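Local atomic coordinates of lysine/ornithine decarboxylase (Vibrio vulnificus, PDB entry 2PLJ), a protein that catalyses the pyridoxal phosphate-dependent decarboxylation of lysine to cadaverine and of ornithine to putrescine. Residues G54-L59 / L320-Y325; A107-V112 / I137-A142. One frame throughout, in Å; residues are numbered along the deposited sequence.

Contact 1: residues G54-L59 / L320-Y325; sequences GAPLLL and LDDGIY
Asp-321 lies against Ala-55 and Pro-56, its side chain and the proline ring running past each other in opposite senses. With chi1 at 53°, its CG sits between the backbone N and the carbonyl carbon, which carries the carboxylate over the 55-56 peptide. Pro-56 CB meets Asp-321 OD1 at 3.6 Å; in a separate backbone contact, Pro-56 CG approaches Asp-321 O at 3.2 Å. The other carboxylate oxygen, Asp-321 OD2, stands 3.4 Å from Ala-55 CB, where a methyl is small enough to admit it. No direct hydrogen bond joins the segments; a water donates to both Asp-321 OD2 (2.6 Å) and Ala-55 O (3.2 Å), and Ser-305 OG also bonds OD2, so this buried carboxylate is well supplied with partners. Asp-322 CB follows, 3.8 Å from Pro-56 CB, while the Asp-322 carboxylate bonds Ser-327 OG through OD2 and takes a weak bond from Gly-323 N. Proline suits the place: the peptide before it is cis, turning the chain sharply, and its ring presents CB, CG and CD to Asp-321. The turn leads from helix 40-53 into strand 57-61, which runs between strands 300-312 and 403-407 of the beta domain, whereas 321-325 leaves strand 315-320 toward the second subunit.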
loop_
_atom_site.group_PDB
_atom_site.type_symbol
_atom_site.label_atom_id
_atom_site.label_comp_id
_atom_site.label_asym_id
_atom_site.label_seq_id
_atom_site.Cartn_x
_atom_site.Cartn_y
_atom_site.Cartn_z
ATOM N N GLY A 54 17.991 -7.251 13.188
ATOM C CA GLY A 54 17.751 -5.814 13.034
ATOM C C GLY A 54 16.276 -5.550 12.749
ATOM O O GLY A 54 15.563 -6.417 12.241
ATOM N N ALA A 55 15.841 -4.345 13.045
ATOM C CA ALA A 55 14.434 -3.952 12.936
ATOM C C ALA A 55 14.170 -3.176 11.643
ATOM O O ALA A 55 15.092 -2.596 11.077
ATOM C CB ALA A 55 14.046 -3.113 14.167
ATOM N N PRO A 56 12.915 -3.130 11.180
ATOM C CA PRO A 56 11.744 -3.791 11.777
ATOM C C PRO A 56 11.601 -5.264 11.360
ATOM O O PRO A 56 12.143 -5.681 10.327
ATOM C CB PRO A 56 10.560 -2.970 11.233
ATOM C CG PRO A 56 11.029 -2.480 9.893
ATOM C CD PRO A 56 12.563 -2.375 9.962
ATOM N N LEU A 57 10.854 -6.019 12.164
ATOM C CA LEU A 57 10.685 -7.476 11.971
ATOM C C LEU A 57 9.232 -7.843 12.123
ATOM O O LEU A 57 8.478 -7.137 12.817
ATOM C CB LEU A 57 11.460 -8.244 13.055
ATOM C CG LEU A 57 12.966 -8.094 13.125
ATOM C CD1 LEU A 57 13.530 -8.853 14.320
ATOM C CD2 LEU A 57 13.634 -8.515 11.803
ATOM N N LEU A 58 8.859 -8.975 11.528
ATOM C CA LEU A 58 7.586 -9.631 11.798
ATOM C C LEU A 58 7.926 -11.058 12.278
ATOM O O LEU A 58 8.548 -11.827 11.538
ATOM C CB LEU A 58 6.746 -9.673 10.529
ATOM C CG LEU A 58 6.262 -8.303 10.049
ATOM C CD1 LEU A 58 5.742 -8.423 8.645
ATOM C CD2 LEU A 58 5.131 -7.785 10.938
ATOM N N LEU A 59 7.547 -11.387 13.510
ATOM C CA LEU A 59 7.842 -12.702 14.073
ATOM C C LEU A 59 6.646 -13.627 13.835
ATOM O O LEU A 59 5.570 -13.410 14.390
ATOM C CB LEU A 59 8.197 -12.619 15.567
ATOM C CG LEU A 59 9.296 -11.605 15.928
ATOM C CD1 LEU A 59 9.549 -11.648 17.437
ATOM C CD2 LEU A 59 10.583 -11.897 15.118
ATOM N N LEU A 320 9.048 5.801 13.908
ATOM C CA LEU A 320 9.448 4.390 13.857
ATOM C C LEU A 320 9.984 3.977 12.493
ATOM O O LEU A 320 9.771 4.695 11.507
ATOM C CB LEU A 320 8.253 3.480 14.238
ATOM C CG LEU A 320 7.516 3.843 15.539
ATOM C CD1 LEU A 320 6.381 2.875 15.801
ATOM C CD2 LEU A 320 8.456 3.896 16.755
ATOM N N ASP A 321 10.625 2.806 12.437
ATOM C CA ASP A 321 11.120 2.242 11.174
ATOM C C ASP A 321 10.089 1.364 10.424
ATOM O O ASP A 321 10.436 0.671 9.459
ATOM C CB ASP A 321 12.456 1.484 11.379
ATOM C CG ASP A 321 12.388 0.444 12.484
ATOM O OD1 ASP A 321 11.273 0.102 12.916
ATOM O OD2 ASP A 321 13.477 -0.029 12.935
ATOM N N ASP A 322 8.839 1.398 10.878
ATOM C CA ASP A 322 7.736 0.705 10.172
ATOM C C ASP A 322 6.492 1.585 10.326
ATOM O O ASP A 322 6.373 2.368 11.284
ATOM C CB ASP A 322 7.505 -0.679 10.792
ATOM C CG ASP A 322 6.890 -1.701 9.788
ATOM O OD1 ASP A 322 6.516 -1.316 8.631
ATOM O OD2 ASP A 322 6.855 -2.890 10.149
ATOM N N GLY A 323 5.578 1.509 9.361
ATOM C CA GLY A 323 4.376 2.329 9.435
ATOM C C GLY A 323 3.355 1.982 8.362
ATOM O O GLY A 323 3.312 0.841 7.908
ATOM N N ILE A 324 2.536 2.969 7.997
ATOM C CA ILE A 324 1.346 2.718 7.157
ATOM C C ILE A 324 1.675 2.359 5.728
ATOM O O ILE A 324 0.816 1.831 5.009
ATOM C CB ILE A 324 0.328 3.898 7.162
ATOM C CG1 ILE A 324 0.782 4.982 6.164
ATOM C CG2 ILE A 324 0.035 4.353 8.618
ATOM C CD1 ILE A 324 -0.262 6.065 5.888
ATOM N N TYR A 325 2.920 2.622 5.301
ATOM C CA TYR A 325 3.361 2.171 3.963
ATOM C C TYR A 325 4.026 0.797 4.015
ATOM O O TYR A 325 4.465 0.253 2.980
ATOM C CB TYR A 325 4.315 3.197 3.373
ATOM C CG TYR A 325 3.588 4.443 2.886
ATOM C CD1 TYR A 325 2.887 4.436 1.652
ATOM C CD2 TYR A 325 3.580 5.621 3.649
ATOM C CE1 TYR A 325 2.215 5.561 1.191
ATOM C CE2 TYR A 325 2.936 6.751 3.173
ATOM C CZ TYR A 325 2.272 6.718 1.936
ATOM O OH TYR A 325 1.632 7.857 1.494
HETATM O O HOH W 1 15.856 0.349 11.978
#

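Contact 2: residues A107-V112 / I137-A142; sequences ATTGEV and IRDALA
Thr-109 and Asp-139 cross at about a right angle, hydroxyl to carboxylate. Thr-109 OG1 donates to Asp-139 OD2 at 2.7 Å and meets that oxygen's anti lone pair, the one turned away from OD1. At chi1 -62° the threonine holds OG1 beside its own backbone N and puts the methyl CG2 anti to that N; Thr-109 CG2 in turn lies 3.2 Å from Asp-139 OD2, close beside the bonded oxygen. Threonine serves here because its hydroxyl supplies the donor. The helices so joined, 109-117 and 134-143, belong to the parallel beta/alpha barrel characteristic of this decarboxylase family, and stand outside its strands; helix 134-143 also packs on strand 147-150 through Ala-140 and Phe-148. One turn further along, Val-112 points toward the partner helix. Val-112 CG2 touches Ala-140 CB at 4.2 Å, and Val-112 CG1 comes 4.1 Å from Asp-139 O. A methyl at Ala-140 keeps the opposing backbone near, the CA atoms of Val-112 and Ala-140 being 6.3 Å apart. Thr-108 is the N-cap of the first helix, its OG1 accepting a weak bond from Glu-111 N and also hydrogen-bonded to the backbone oxygen of Asn-397 of the second subunit.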
loop_
_atom_site.group_PDB
_atom_site.type_symbol
_atom_site.label_atom_id
_atom_site.label_comp_id
_atom_site.label_asym_id
_atom_site.label_seq_id
_atom_site.Cartn_x
_atom_site.Cartn_y
_atom_site.Cartn_z
ATOM N N ALA A 107 -6.325 -17.227 -5.503
ATOM C CA ALA A 107 -7.021 -16.162 -6.207
ATOM C C ALA A 107 -6.323 -15.680 -7.472
ATOM O O ALA A 107 -6.945 -14.961 -8.264
ATOM C CB ALA A 107 -7.193 -15.007 -5.255
ATOM N N THR A 108 -5.032 -16.011 -7.621
ATOM C CA THR A 108 -4.212 -15.530 -8.727
ATOM C C THR A 108 -3.155 -16.555 -9.137
ATOM O O THR A 108 -2.807 -17.483 -8.382
ATOM C CB THR A 108 -3.448 -14.219 -8.370
ATOM O OG1 THR A 108 -2.512 -14.514 -7.323
ATOM C CG2 THR A 108 -4.429 -13.110 -7.910
ATOM N N THR A 109 -2.635 -16.349 -10.334
ATOM C CA THR A 109 -1.511 -17.135 -10.821
ATOM C C THR A 109 -0.356 -17.129 -9.819
ATOM O O THR A 109 0.273 -18.168 -9.613
ATOM C CB THR A 109 -1.106 -16.661 -12.197
ATOM O OG1 THR A 109 -2.213 -16.863 -13.085
ATOM C CG2 THR A 109 0.130 -17.407 -12.696
ATOM N N GLY A 110 -0.048 -15.958 -9.234
ATOM C CA GLY A 110 1.031 -15.899 -8.216
ATOM C C GLY A 110 0.817 -16.876 -7.059
ATOM O O GLY A 110 1.758 -17.535 -6.610
ATOM N N GLU A 111 -0.436 -16.977 -6.595
ATOM C CA GLU A 111 -0.802 -17.895 -5.519
ATOM C C GLU A 111 -0.748 -19.355 -5.983
ATOM O O GLU A 111 -0.282 -20.227 -5.245
ATOM C CB GLU A 111 -2.139 -17.523 -4.916
ATOM C CG GLU A 111 -2.080 -16.112 -4.285
ATOM C CD GLU A 111 -3.327 -15.709 -3.563
ATOM O OE1 GLU A 111 -4.338 -16.440 -3.646
ATOM O OE2 GLU A 111 -3.302 -14.614 -2.937
ATOM N N VAL A 112 -1.174 -19.605 -7.223
ATOM C CA VAL A 112 -1.001 -20.936 -7.826
ATOM C C VAL A 112 0.492 -21.313 -7.783
ATOM O O VAL A 112 0.875 -22.425 -7.343
ATOM C CB VAL A 112 -1.535 -20.947 -9.287
ATOM C CG1 VAL A 112 -1.072 -22.240 -10.035
ATOM C CG2 VAL A 112 -3.046 -20.851 -9.303
ATOM N N ILE A 137 -7.195 -18.499 -16.057
ATOM C CA ILE A 137 -7.813 -19.824 -16.031
ATOM C C ILE A 137 -6.791 -20.874 -16.487
ATOM O O ILE A 137 -6.652 -21.941 -15.862
ATOM C CB ILE A 137 -9.058 -19.862 -16.953
ATOM C CG1 ILE A 137 -10.164 -18.956 -16.380
ATOM C CG2 ILE A 137 -9.547 -21.347 -17.141
ATOM C CD1 ILE A 137 -11.265 -18.576 -17.433
ATOM N N ARG A 138 -6.080 -20.573 -17.580
ATOM C CA ARG A 138 -5.111 -21.509 -18.159
ATOM C C ARG A 138 -3.964 -21.836 -17.197
ATOM O O ARG A 138 -3.588 -22.999 -17.075
ATOM C CB ARG A 138 -4.556 -20.979 -19.492
ATOM C CG ARG A 138 -5.564 -20.897 -20.635
ATOM C CD ARG A 138 -4.859 -20.539 -21.998
ATOM N NE ARG A 138 -4.140 -21.635 -22.630
ATOM C CZ ARG A 138 -4.680 -22.530 -23.467
ATOM N NH1 ARG A 138 -5.977 -22.502 -23.766
ATOM N NH2 ARG A 138 -3.917 -23.471 -23.995
ATOM N N ASP A 139 -3.426 -20.810 -16.529
ATOM C CA ASP A 139 -2.357 -20.971 -15.536
ATOM C C ASP A 139 -2.778 -21.915 -14.396
ATOM O O ASP A 139 -2.010 -22.791 -13.991
ATOM C CB ASP A 139 -1.978 -19.630 -14.916
ATOM C CG ASP A 139 -1.396 -18.635 -15.924
ATOM O OD1 ASP A 139 -0.955 -19.036 -17.034
ATOM O OD2 ASP A 139 -1.392 -17.440 -15.550
ATOM N N ALA A 140 -4.003 -21.740 -13.899
ATOM C CA ALA A 140 -4.495 -22.565 -12.807
ATOM C C ALA A 140 -4.694 -23.996 -13.300
ATOM O O ALA A 140 -4.255 -24.942 -12.631
ATOM C CB ALA A 140 -5.792 -21.992 -12.226
ATOM N N LEU A 141 -5.292 -24.146 -14.490
ATOM C CA LEU A 141 -5.506 -25.480 -15.071
ATOM C C LEU A 141 -4.186 -26.223 -15.304
ATOM O O LEU A 141 -4.113 -27.433 -15.098
ATOM C CB LEU A 141 -6.291 -25.376 -16.376
ATOM C CG LEU A 141 -7.814 -25.185 -16.181
ATOM C CD1 LEU A 141 -8.430 -24.986 -17.569
ATOM C CD2 LEU A 141 -8.468 -26.408 -15.493
ATOM N N ALA A 142 -3.148 -25.494 -15.722
ATOM C CA ALA A 142 -1.837 -26.097 -15.969
ATOM C C ALA A 142 -1.235 -26.723 -14.698
ATOM O O ALA A 142 -0.631 -27.798 -14.765
ATOM C CB ALA A 142 -0.859 -25.076 -16.578
#

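From the N terminus the chain passes helix 40-53 and reaches 54-59, the first half of contact 1, before entering the alternating strands and helices of the barrel. There 107-112 meets 137-142 after only 24 intervening residues, so contact 2 closes a short local loop containing strand 125-127. The chain then completes the barrel and returns to the beta domain, where 320-325 closes contact 1 across 260 residues. The short loop thus lies wholly within the long one, and the two do not cross. Contact 1 joins early and late parts of the beta domain; contact 2 ties neighbouring barrel helices. Their centres are about 31 Å apart, yet both touch the second subunit.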